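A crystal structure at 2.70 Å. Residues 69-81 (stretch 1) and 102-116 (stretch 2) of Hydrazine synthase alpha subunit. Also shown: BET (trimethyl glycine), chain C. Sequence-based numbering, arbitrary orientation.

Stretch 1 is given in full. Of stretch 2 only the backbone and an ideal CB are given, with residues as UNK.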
ATOM      1  N   LEU D  69     -35.009 -15.565  31.468  1.00 83.73           N
ATOM      2  CA  LEU D  69     -34.962 -14.686  30.303  1.00 77.58           C
ATOM      3  C   LEU D  69     -36.329 -14.063  30.024  1.00 72.09           C
ATOM      4  O   LEU D  69     -37.354 -14.739  30.111  1.00 79.52           O
ATOM      5  CB  LEU D  69     -34.472 -15.454  29.073  1.00 85.67           C
ATOM      6  CG  LEU D  69     -34.269 -14.642  27.793  1.00 94.61           C
ATOM      7  CD1 LEU D  69     -33.221 -13.561  28.010  1.00 87.85           C
ATOM      8  CD2 LEU D  69     -33.877 -15.548  26.638  1.00 83.84           C
ATOM      9  N   LYS D  70     -36.341 -12.776  29.685  1.00 63.39           N
ATOM     10  CA  LYS D  70     -37.594 -12.067  29.424  1.00 71.62           C
ATOM     11  C   LYS D  70     -37.502 -11.134  28.214  1.00 71.48           C
ATOM     12  O   LYS D  70     -36.520 -10.408  28.054  1.00 71.44           O
ATOM     13  CB  LYS D  70     -38.017 -11.270  30.661  1.00 70.92           C
ATOM     14  CG  LYS D  70     -39.283 -10.449  30.467  1.00 59.59           C
ATOM     15  CD  LYS D  70     -39.636  -9.663  31.720  1.00 82.05           C
ATOM     16  CE  LYS D  70     -40.883  -8.821  31.504  1.00 87.58           C
ATOM     17  NZ  LYS D  70     -41.258  -8.054  32.724  1.00 69.77           N
ATOM     18  N   VAL D  71     -38.535 -11.156  27.373  1.00 67.22           N
ATOM     19  CA  VAL D  71     -38.598 -10.302  26.190  1.00 63.07           C
ATOM     20  C   VAL D  71     -39.357  -9.006  26.471  1.00 67.55           C
ATOM     21  O   VAL D  71     -40.559  -9.025  26.732  1.00 80.02           O
ATOM     22  CB  VAL D  71     -39.276 -11.020  25.005  1.00 65.37           C
ATOM     23  CG1 VAL D  71     -39.396 -10.081  23.814  1.00 66.27           C
ATOM     24  CG2 VAL D  71     -38.508 -12.278  24.629  1.00 58.04           C
ATOM     25  N   LEU D  72     -38.642  -7.886  26.433  1.00 72.09           N
ATOM     26  CA  LEU D  72     -39.228  -6.570  26.688  1.00 78.25           C
ATOM     27  C   LEU D  72     -39.910  -5.955  25.462  1.00 74.56           C
ATOM     28  O   LEU D  72     -40.898  -5.230  25.584  1.00 92.13           O
ATOM     29  CB  LEU D  72     -38.154  -5.609  27.211  1.00 72.40           C
ATOM     30  CG  LEU D  72     -37.721  -5.755  28.674  1.00 84.89           C
ATOM     31  CD1 LEU D  72     -36.892  -7.012  28.904  1.00 74.09           C
ATOM     32  CD2 LEU D  72     -36.962  -4.525  29.140  1.00 89.19           C
ATOM     33  N   THR D  73     -39.373  -6.254  24.285  1.00 61.71           N
ATOM     34  CA  THR D  73     -39.710  -5.549  23.047  1.00 72.24           C
ATOM     35  C   THR D  73     -40.836  -6.177  22.227  1.00 71.43           C
ATOM     36  O   THR D  73     -41.027  -5.812  21.067  1.00 67.35           O
ATOM     37  CB  THR D  73     -38.476  -5.393  22.149  1.00 76.35           C
ATOM     38  OG1 THR D  73     -37.805  -6.653  22.027  1.00 86.93           O
ATOM     39  CG2 THR D  73     -37.528  -4.370  22.754  1.00 82.39           C
ATOM     40  N   ASN D  74     -41.560  -7.124  22.818  1.00 73.55           N
ATOM     41  CA  ASN D  74     -42.593  -7.894  22.116  1.00 64.20           C
ATOM     42  C   ASN D  74     -43.578  -7.045  21.303  1.00 69.20           C
ATOM     43  O   ASN D  74     -44.218  -7.549  20.381  1.00 82.61           O
ATOM     44  CB  ASN D  74     -43.385  -8.735  23.123  1.00 60.82           C
ATOM     45  CG  ASN D  74     -43.049 -10.212  23.050  1.00 79.53           C
ATOM     46  OD1 ASN D  74     -42.715 -10.735  21.986  1.00 85.09           O
ATOM     47  ND2 ASN D  74     -43.144 -10.897  24.185  1.00 69.42           N
ATOM     48  N   ASP D  75     -43.706  -5.767  21.648  1.00 73.99           N
ATOM     49  CA  ASP D  75     -44.520  -4.842  20.865  1.00 72.08           C
ATOM     50  C   ASP D  75     -43.818  -4.386  19.585  1.00 67.58           C
ATOM     51  O   ASP D  75     -44.438  -3.771  18.716  1.00 66.38           O
ATOM     52  CB  ASP D  75     -44.896  -3.619  21.705  1.00 84.94           C
ATOM     53  CG  ASP D  75     -45.830  -3.962  22.846  1.00 96.00           C
ATOM     54  OD1 ASP D  75     -45.809  -5.123  23.305  1.00 89.02           O
ATOM     55  OD2 ASP D  75     -46.586  -3.069  23.284  1.00 99.68           O
ATOM     56  N   PHE D  76     -42.526  -4.681  19.471  1.00 74.97           N
ATOM     57  CA  PHE D  76     -41.744  -4.256  18.312  1.00 80.83           C
ATOM     58  C   PHE D  76     -41.421  -5.414  17.373  1.00 77.18           C
ATOM     59  O   PHE D  76     -41.005  -6.484  17.815  1.00 67.69           O
ATOM     60  CB  PHE D  76     -40.442  -3.588  18.760  1.00 71.77           C
ATOM     61  CG  PHE D  76     -40.639  -2.262  19.436  1.00 79.09           C
ATOM     62  CD1 PHE D  76     -40.693  -1.095  18.692  1.00 75.42           C
ATOM     63  CD2 PHE D  76     -40.761  -2.181  20.812  1.00 74.46           C
ATOM     64  CE1 PHE D  76     -40.872   0.129  19.308  1.00 80.45           C
ATOM     65  CE2 PHE D  76     -40.940  -0.960  21.435  1.00 73.47           C
ATOM     66  CZ  PHE D  76     -40.995   0.196  20.681  1.00 76.89           C
ATOM     67  N   ALA D  77     -41.605  -5.188  16.076  1.00 68.52           N
ATOM     68  CA  ALA D  77     -41.229  -6.173  15.071  1.00 81.85           C
ATOM     69  C   ALA D  77     -39.711  -6.297  15.008  1.00 78.29           C
ATOM     70  O   ALA D  77     -39.167  -7.395  14.898  1.00 71.96           O
ATOM     71  CB  ALA D  77     -41.793  -5.793  13.710  1.00 64.97           C
ATOM     72  N   THR D  78     -39.036  -5.154  15.085  1.00 77.37           N
ATOM     73  CA  THR D  78     -37.579  -5.108  15.078  1.00 80.69           C
ATOM     74  C   THR D  78     -37.076  -4.205  16.197  1.00 78.86           C
ATOM     75  O   THR D  78     -37.474  -3.047  16.288  1.00 63.18           O
ATOM     76  CB  THR D  78     -37.035  -4.597  13.732  1.00 71.56           C
ATOM     77  OG1 THR D  78     -37.483  -5.452  12.673  1.00 77.43           O
ATOM     78  CG2 THR D  78     -35.514  -4.564  13.747  1.00 60.01           C
ATOM     79  N   ALA D  79     -36.211  -4.738  17.054  1.00 68.73           N
ATOM     80  CA  ALA D  79     -35.642  -3.948  18.141  1.00 69.00           C
ATOM     81  C   ALA D  79     -34.191  -4.330  18.414  1.00 71.83           C
ATOM     82  O   ALA D  79     -33.851  -5.513  18.465  1.00 75.87           O
ATOM     83  CB  ALA D  79     -36.471  -4.107  19.393  1.00 83.89           C
ATOM     84  N   PHE D  80     -33.344  -3.322  18.605  1.00 66.19           N
ATOM     85  CA  PHE D  80     -31.913  -3.545  18.785  1.00 66.23           C
ATOM     86  C   PHE D  80     -31.208  -2.315  19.362  1.00 76.50           C
ATOM     87  O   PHE D  80     -31.851  -1.316  19.687  1.00 65.32           O
ATOM     88  CB  PHE D  80     -31.265  -3.946  17.455  1.00 61.41           C
ATOM     89  CG  PHE D  80     -31.463  -2.942  16.351  1.00 60.22           C
ATOM     90  CD1 PHE D  80     -32.654  -2.894  15.641  1.00 72.45           C
ATOM     91  CD2 PHE D  80     -30.454  -2.056  16.016  1.00 60.38           C
ATOM     92  CE1 PHE D  80     -32.835  -1.973  14.626  1.00 63.78           C
ATOM     93  CE2 PHE D  80     -30.631  -1.134  15.000  1.00 64.21           C
ATOM     94  CZ  PHE D  80     -31.822  -1.092  14.304  1.00 59.71           C
ATOM     95  N   ASP D  81     -29.885  -2.410  19.485  1.00 69.25           N
ATOM     96  CA  ASP D  81     -29.038  -1.341  20.023  1.00 74.11           C
ATOM     97  C   ASP D  81     -29.432  -0.873  21.425  1.00 72.13           C
ATOM     98  O   ASP D  81     -29.876   0.261  21.597  1.00 63.16           O
ATOM     99  CB  ASP D  81     -29.038  -0.138  19.074  1.00 71.41           C
ATOM    100  CG  ASP D  81     -28.169  -0.357  17.855  1.00 69.83           C
ATOM    101  OD1 ASP D  81     -27.224  -1.170  17.936  1.00 69.12           O
ATOM    102  OD2 ASP D  81     -28.427   0.284  16.815  1.00 56.04           O
ATOM    103  N   UNK D 102     -41.556   3.302  11.103  1.00 92.98           N
ATOM    104  CA  UNK D 102     -40.176   3.178  10.671  1.00 65.22           C
ATOM    105  C   UNK D 102     -39.263   2.787  11.815  1.00 67.68           C
ATOM    106  O   UNK D 102     -39.730   2.462  12.908  1.00 73.03           O
ATOM    107  CB  UNK D 102     -39.697   4.490  10.046  1.00 65.22           C
ATOM    108  N   UNK D 103     -37.957   2.825  11.570  1.00 71.10           N
ATOM    109  CA  UNK D 103     -36.989   2.501  12.610  1.00 76.72           C
ATOM    110  C   UNK D 103     -36.588   3.775  13.334  1.00 73.72           C
ATOM    111  O   UNK D 103     -35.935   4.650  12.766  1.00 76.94           O
ATOM    112  CB  UNK D 103     -35.762   1.802  12.022  1.00 76.72           C
ATOM    113  N   UNK D 104     -36.984   3.871  14.599  1.00 73.66           N
ATOM    114  CA  UNK D 104     -36.822   5.105  15.354  1.00 73.95           C
ATOM    115  C   UNK D 104     -36.151   4.866  16.701  1.00 71.34           C
ATOM    116  O   UNK D 104     -35.828   3.731  17.054  1.00 64.89           O
ATOM    117  CB  UNK D 104     -38.182   5.775  15.562  1.00 73.95           C
ATOM    118  N   UNK D 105     -35.949   5.945  17.449  1.00 73.37           N
ATOM    119  CA  UNK D 105     -35.368   5.859  18.782  1.00 81.82           C
ATOM    120  C   UNK D 105     -36.470   5.774  19.834  1.00 73.91           C
ATOM    121  O   UNK D 105     -37.424   6.549  19.812  1.00 70.30           O
ATOM    122  CB  UNK D 105     -34.461   7.061  19.053  1.00 81.82           C
ATOM    123  N   UNK D 106     -36.336   4.816  20.744  1.00 73.82           N
ATOM    124  CA  UNK D 106     -37.310   4.622  21.809  1.00 72.83           C
ATOM    125  C   UNK D 106     -36.591   4.478  23.144  1.00 79.76           C
ATOM    126  O   UNK D 106     -35.377   4.298  23.180  1.00 71.05           O
ATOM    127  CB  UNK D 106     -38.183   3.396  21.532  1.00 72.83           C
ATOM    128  N   UNK D 107     -37.337   4.567  24.240  1.00 84.19           N
ATOM    129  CA  UNK D 107     -36.782   4.260  25.554  1.00 72.20           C
ATOM    130  C   UNK D 107     -37.847   3.655  26.456  1.00 68.32           C
ATOM    131  O   UNK D 107     -39.032   3.968  26.331  1.00 66.38           O
ATOM    132  CB  UNK D 107     -36.194   5.517  26.198  1.00 72.20           C
ATOM    133  N   UNK D 108     -37.421   2.781  27.362  1.00 58.78           N
ATOM    134  CA  UNK D 108     -38.346   2.142  28.290  1.00 65.36           C
ATOM    135  C   UNK D 108     -37.637   1.703  29.566  1.00 75.67           C
ATOM    136  O   UNK D 108     -36.413   1.585  29.598  1.00 76.53           O
ATOM    137  CB  UNK D 108     -39.020   0.941  27.624  1.00 65.36           C
ATOM    138  N   UNK D 109     -38.416   1.460  30.614  1.00 67.76           N
ATOM    139  CA  UNK D 109     -37.872   0.998  31.883  1.00 73.33           C
ATOM    140  C   UNK D 109     -37.341  -0.427  31.784  1.00 62.40           C
ATOM    141  O   UNK D 109     -37.707  -1.173  30.876  1.00 73.56           O
ATOM    142  CB  UNK D 109     -38.940   1.083  32.976  1.00 73.33           C
ATOM    143  N   UNK D 110     -36.472  -0.794  32.721  1.00 64.19           N
ATOM    144  CA  UNK D 110     -35.856  -2.116  32.730  1.00 60.10           C
ATOM    145  C   UNK D 110     -36.893  -3.222  32.949  1.00 75.71           C
ATOM    146  O   UNK D 110     -36.694  -4.363  32.533  1.00 89.97           O
ATOM    147  CB  UNK D 110     -34.780  -2.185  33.815  1.00 60.10           C
ATOM    148  N   UNK D 111     -38.009  -2.874  33.585  1.00 89.10           N
ATOM    149  CA  UNK D 111     -39.059  -3.849  33.870  1.00 82.40           C
ATOM    150  C   UNK D 111     -39.937  -4.121  32.652  1.00 82.64           C
ATOM    151  O   UNK D 111     -40.653  -5.122  32.603  1.00 92.90           O
ATOM    152  CB  UNK D 111     -39.925  -3.361  35.033  1.00 82.40           C
ATOM    153  N   UNK D 112     -39.876  -3.229  31.669  1.00 78.33           N
ATOM    154  CA  UNK D 112     -40.697  -3.354  30.479  1.00 70.22           C
ATOM    155  C   UNK D 112     -41.811  -2.327  30.367  1.00 78.27           C
ATOM    156  O   UNK D 112     -42.495  -2.263  29.346  1.00 73.67           O
ATOM    157  CB  UNK D 112     -41.306  -4.757  30.434  1.00 70.22           C
ATOM    158  N   UNK D 113     -42.002  -1.529  31.413  1.00 72.81           N
ATOM    159  CA  UNK D 113     -43.018  -0.480  31.387  1.00 81.22           C
ATOM    160  C   UNK D 113     -42.437   0.843  30.890  1.00 78.29           C
ATOM    161  O   UNK D 113     -41.242   0.940  30.613  1.00 84.84           O
ATOM    162  CB  UNK D 113     -43.625  -0.296  32.779  1.00 81.22           C
ATOM    163  N   UNK D 114     -43.290   1.858  30.778  1.00 75.46           N
ATOM    164  CA  UNK D 114     -42.854   3.198  30.419  1.00 82.37           C
ATOM    165  C   UNK D 114     -42.258   3.341  29.030  1.00 81.25           C
ATOM    166  O   UNK D 114     -41.130   3.808  28.881  1.00 89.06           O
ATOM    167  CB  UNK D 114     -41.824   3.677  31.444  1.00 82.37           C
ATOM    168  N   UNK D 115     -43.013   2.944  28.011  1.00 78.56           N
ATOM    169  CA  UNK D 115     -42.539   3.022  26.631  1.00 64.12           C
ATOM    170  C   UNK D 115     -42.798   4.404  26.030  1.00 63.10           C
ATOM    171  O   UNK D 115     -43.942   4.856  25.965  1.00 67.34           O
ATOM    172  CB  UNK D 115     -43.214   1.945  25.779  1.00 64.12           C
ATOM    173  N   UNK D 116     -41.733   5.065  25.581  1.00 75.85           N
ATOM    174  CA  UNK D 116     -41.836   6.406  25.006  1.00 80.08           C
ATOM    175  C   UNK D 116     -41.099   6.505  23.669  1.00 76.31           C
ATOM    176  O   UNK D 116     -40.027   5.923  23.499  1.00 66.73           O
ATOM    177  CB  UNK D 116     -41.281   7.442  25.985  1.00 80.08           C
TER
HETATM  178  N   BET C 907     -40.803 -10.716  17.626  1.00 68.16           N
HETATM  179  CA  BET C 907     -41.541 -11.926  18.186  1.00 72.83           C
HETATM  180  C   BET C 907     -40.483 -12.934  18.887  1.00 67.68           C
HETATM  181  O   BET C 907     -40.316 -14.007  18.255  1.00 82.11           O
HETATM  182  OXT BET C 907     -39.983 -12.513  19.956  1.00 75.11           O
HETATM  183  C1  BET C 907     -41.598 -10.111  16.484  1.00 64.14           C
HETATM  184  C2  BET C 907     -39.425 -11.104  17.089  1.00 86.90           C
HETATM  185  C3  BET C 907     -40.682  -9.636  18.686  1.00 84.98           C

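Position 102 has a positive phi (90°), which favours glycine, and nothing of stretch 1 lies near its ideal CB. The residue is Gly102.

At 103 the CA-to-CB bond points toward stretch 1, and the ideal CB stops 5.4 Å from Phe80 CZ. A short apolar or sulfur-bearing side chain would fill that gap. The residue is Cys103, whose SG, in the t rotamer, comes to 3.7 Å from Phe80 CZ and approaches the ring obliquely.

Positions 104 and 105 find nothing of stretch 1 near their ideal CB atoms, so many residues would do. They are Gln104 and Ile105.

At 106 the strand turns a CB toward stretch 1, 4.3 Å from Phe76 CZ. The rim of a phenyl ring invites a flat or broad apolar group, aromatic or aliphatic. The residue is Trp106. Its indole offers one face to the edge of Phe76, with Phe76 CE1 3.4 Å from Trp106 CE2 and the planes at 75°, an arrangement that sets the slightly positive ring hydrogens against the indole's pi cloud.

Position 107 is out of reach and equally free; Glu107 pairs its backbone with 116 through two hydrogen bonds.

At 108 the CB again points toward stretch 1, but no atom lies within 5.5 Å of it. A long, flexible apolar chain could span the space between Leu72 and Phe76. Met108 does so: its SD lies 3.9 Å from Leu72 CB and its CE 4.3 Å from Phe76 CE2.

Positions 109 to 112 form a type I turn. The CB points sideways at 109 and away at 110 and 111, so stretch 1 limits these side chains little and many would suit; a short polar one at 109 or 111 could bond locally. Asn109 directs ND2 to the OG of 113. Ile110 meets stretch 1 most closely through its backbone, with O 3.4 Å from Leu72 CD2. Asp111 accepts from the N and OG of 113 with OD1, while its backbone O takes a hydrogen bond from Lys70 NZ, 3.0 Å away.

At 112 phi is 109°, and a CB would be jammed against the preceding carbonyl O while sitting 4.1 Å from Leu72 CG. Glycine is called for, and Gly112 closes the turn.

Positions 113, 114 and 116 are out of reach: a small hydroxyl suits 113, positive phi favours glycine at 114, and 116 is free. They are Ser113, Gly114 and Arg116.

At 115 the CB points toward stretch 1, and a branched aliphatic chain could reach Phe76. Leu115 places CD2 4.0 Å from Phe76 CZ, at the ring edge.

Stretch 2 (102-116) GCQIWEMNIDGSGLR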
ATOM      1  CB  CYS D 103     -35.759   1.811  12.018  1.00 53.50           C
ATOM      2  SG  CYS D 103     -34.596   1.181  13.253  1.00 64.74           S
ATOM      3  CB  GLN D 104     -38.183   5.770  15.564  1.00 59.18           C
ATOM      4  CG  GLN D 104     -38.965   6.035  14.281  1.00 53.09           C
ATOM      5  CD  GLN D 104     -38.437   7.224  13.498  1.00 62.74           C
ATOM      6  OE1 GLN D 104     -37.494   7.894  13.920  1.00 71.73           O
ATOM      7  NE2 GLN D 104     -39.053   7.497  12.354  1.00 63.21           N
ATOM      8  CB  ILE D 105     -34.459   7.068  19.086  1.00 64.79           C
ATOM      9  CG1 ILE D 105     -33.349   7.177  18.038  1.00 66.28           C
ATOM     10  CG2 ILE D 105     -33.864   6.955  20.481  1.00 67.54           C
ATOM     11  CD1 ILE D 105     -32.399   5.999  18.029  1.00 62.55           C
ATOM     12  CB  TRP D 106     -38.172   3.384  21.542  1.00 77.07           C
ATOM     13  CG  TRP D 106     -38.827   3.358  20.191  1.00 86.01           C
ATOM     14  CD1 TRP D 106     -38.223   3.119  18.990  1.00 79.24           C
ATOM     15  CD2 TRP D 106     -40.219   3.549  19.907  1.00 81.86           C
ATOM     16  NE1 TRP D 106     -39.148   3.166  17.976  1.00 80.50           N
ATOM     17  CE2 TRP D 106     -40.382   3.427  18.513  1.00 79.57           C
ATOM     18  CE3 TRP D 106     -41.341   3.819  20.696  1.00 86.05           C
ATOM     19  CZ2 TRP D 106     -41.621   3.565  17.891  1.00 90.15           C
ATOM     20  CZ3 TRP D 106     -42.571   3.954  20.076  1.00 88.62           C
ATOM     21  CH2 TRP D 106     -42.700   3.828  18.688  1.00 93.59           C
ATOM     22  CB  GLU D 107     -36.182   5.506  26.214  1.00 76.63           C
ATOM     23  CG  GLU D 107     -37.023   6.767  26.116  1.00 88.73           C
ATOM     24  CD  GLU D 107     -36.541   7.849  27.069  1.00 98.10           C
ATOM     25  OE1 GLU D 107     -36.085   7.501  28.177  1.00 86.24           O
ATOM     26  OE2 GLU D 107     -36.608   9.044  26.715  1.00 91.83           O
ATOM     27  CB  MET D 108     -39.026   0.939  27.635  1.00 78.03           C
ATOM     28  CG  MET D 108     -38.135  -0.287  27.510  1.00 82.93           C
ATOM     29  SD  MET D 108     -39.052  -1.794  27.132  1.00 87.06           S
ATOM     30  CE  MET D 108     -39.773  -1.371  25.548  1.00 68.37           C
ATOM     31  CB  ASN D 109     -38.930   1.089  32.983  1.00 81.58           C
ATOM     32  CG  ASN D 109     -39.449   2.500  33.177  1.00 82.81           C
ATOM     33  OD1 ASN D 109     -38.713   3.472  33.011  1.00 85.79           O
ATOM     34  ND2 ASN D 109     -40.724   2.619  33.529  1.00 81.13           N
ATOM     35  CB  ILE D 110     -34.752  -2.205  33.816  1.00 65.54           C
ATOM     36  CG1 ILE D 110     -33.959  -3.510  33.689  1.00 73.73           C
ATOM     37  CG2 ILE D 110     -35.344  -2.049  35.212  1.00100.29           C
ATOM     38  CD1 ILE D 110     -32.880  -3.674  34.738  1.00 75.43           C
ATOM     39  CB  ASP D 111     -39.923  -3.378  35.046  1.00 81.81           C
ATOM     40  CG  ASP D 111     -40.467  -1.971  34.854  1.00 85.14           C
ATOM     41  OD1 ASP D 111     -40.684  -1.551  33.698  1.00 88.10           O
ATOM     42  OD2 ASP D 111     -40.684  -1.280  35.871  1.00 78.32           O
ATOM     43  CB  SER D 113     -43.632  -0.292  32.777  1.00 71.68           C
ATOM     44  OG  SER D 113     -42.642   0.049  33.732  1.00 65.00           O
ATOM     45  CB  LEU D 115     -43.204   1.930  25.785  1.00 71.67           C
ATOM     46  CG  LEU D 115     -42.679   1.635  24.373  1.00 63.60           C
ATOM     47  CD1 LEU D 115     -43.367   2.501  23.323  1.00 62.12           C
ATOM     48  CD2 LEU D 115     -41.169   1.810  24.308  1.00 69.15           C
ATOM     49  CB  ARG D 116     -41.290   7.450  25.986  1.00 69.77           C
ATOM     50  CG  ARG D 116     -41.422   8.887  25.503  1.00 57.63           C
ATOM     51  CD  ARG D 116     -40.650   9.855  26.385  1.00 57.67           C
ATOM     52  NE  ARG D 116     -40.650  11.205  25.829  1.00 57.22           N
ATOM     53  CZ  ARG D 116     -39.897  12.203  26.281  1.00 51.46           C
ATOM     54  NH1 ARG D 116     -39.075  12.005  27.303  1.00 44.34           N
ATOM     55  NH2 ARG D 116     -39.965  13.397  25.709  1.00 44.61           N
TER
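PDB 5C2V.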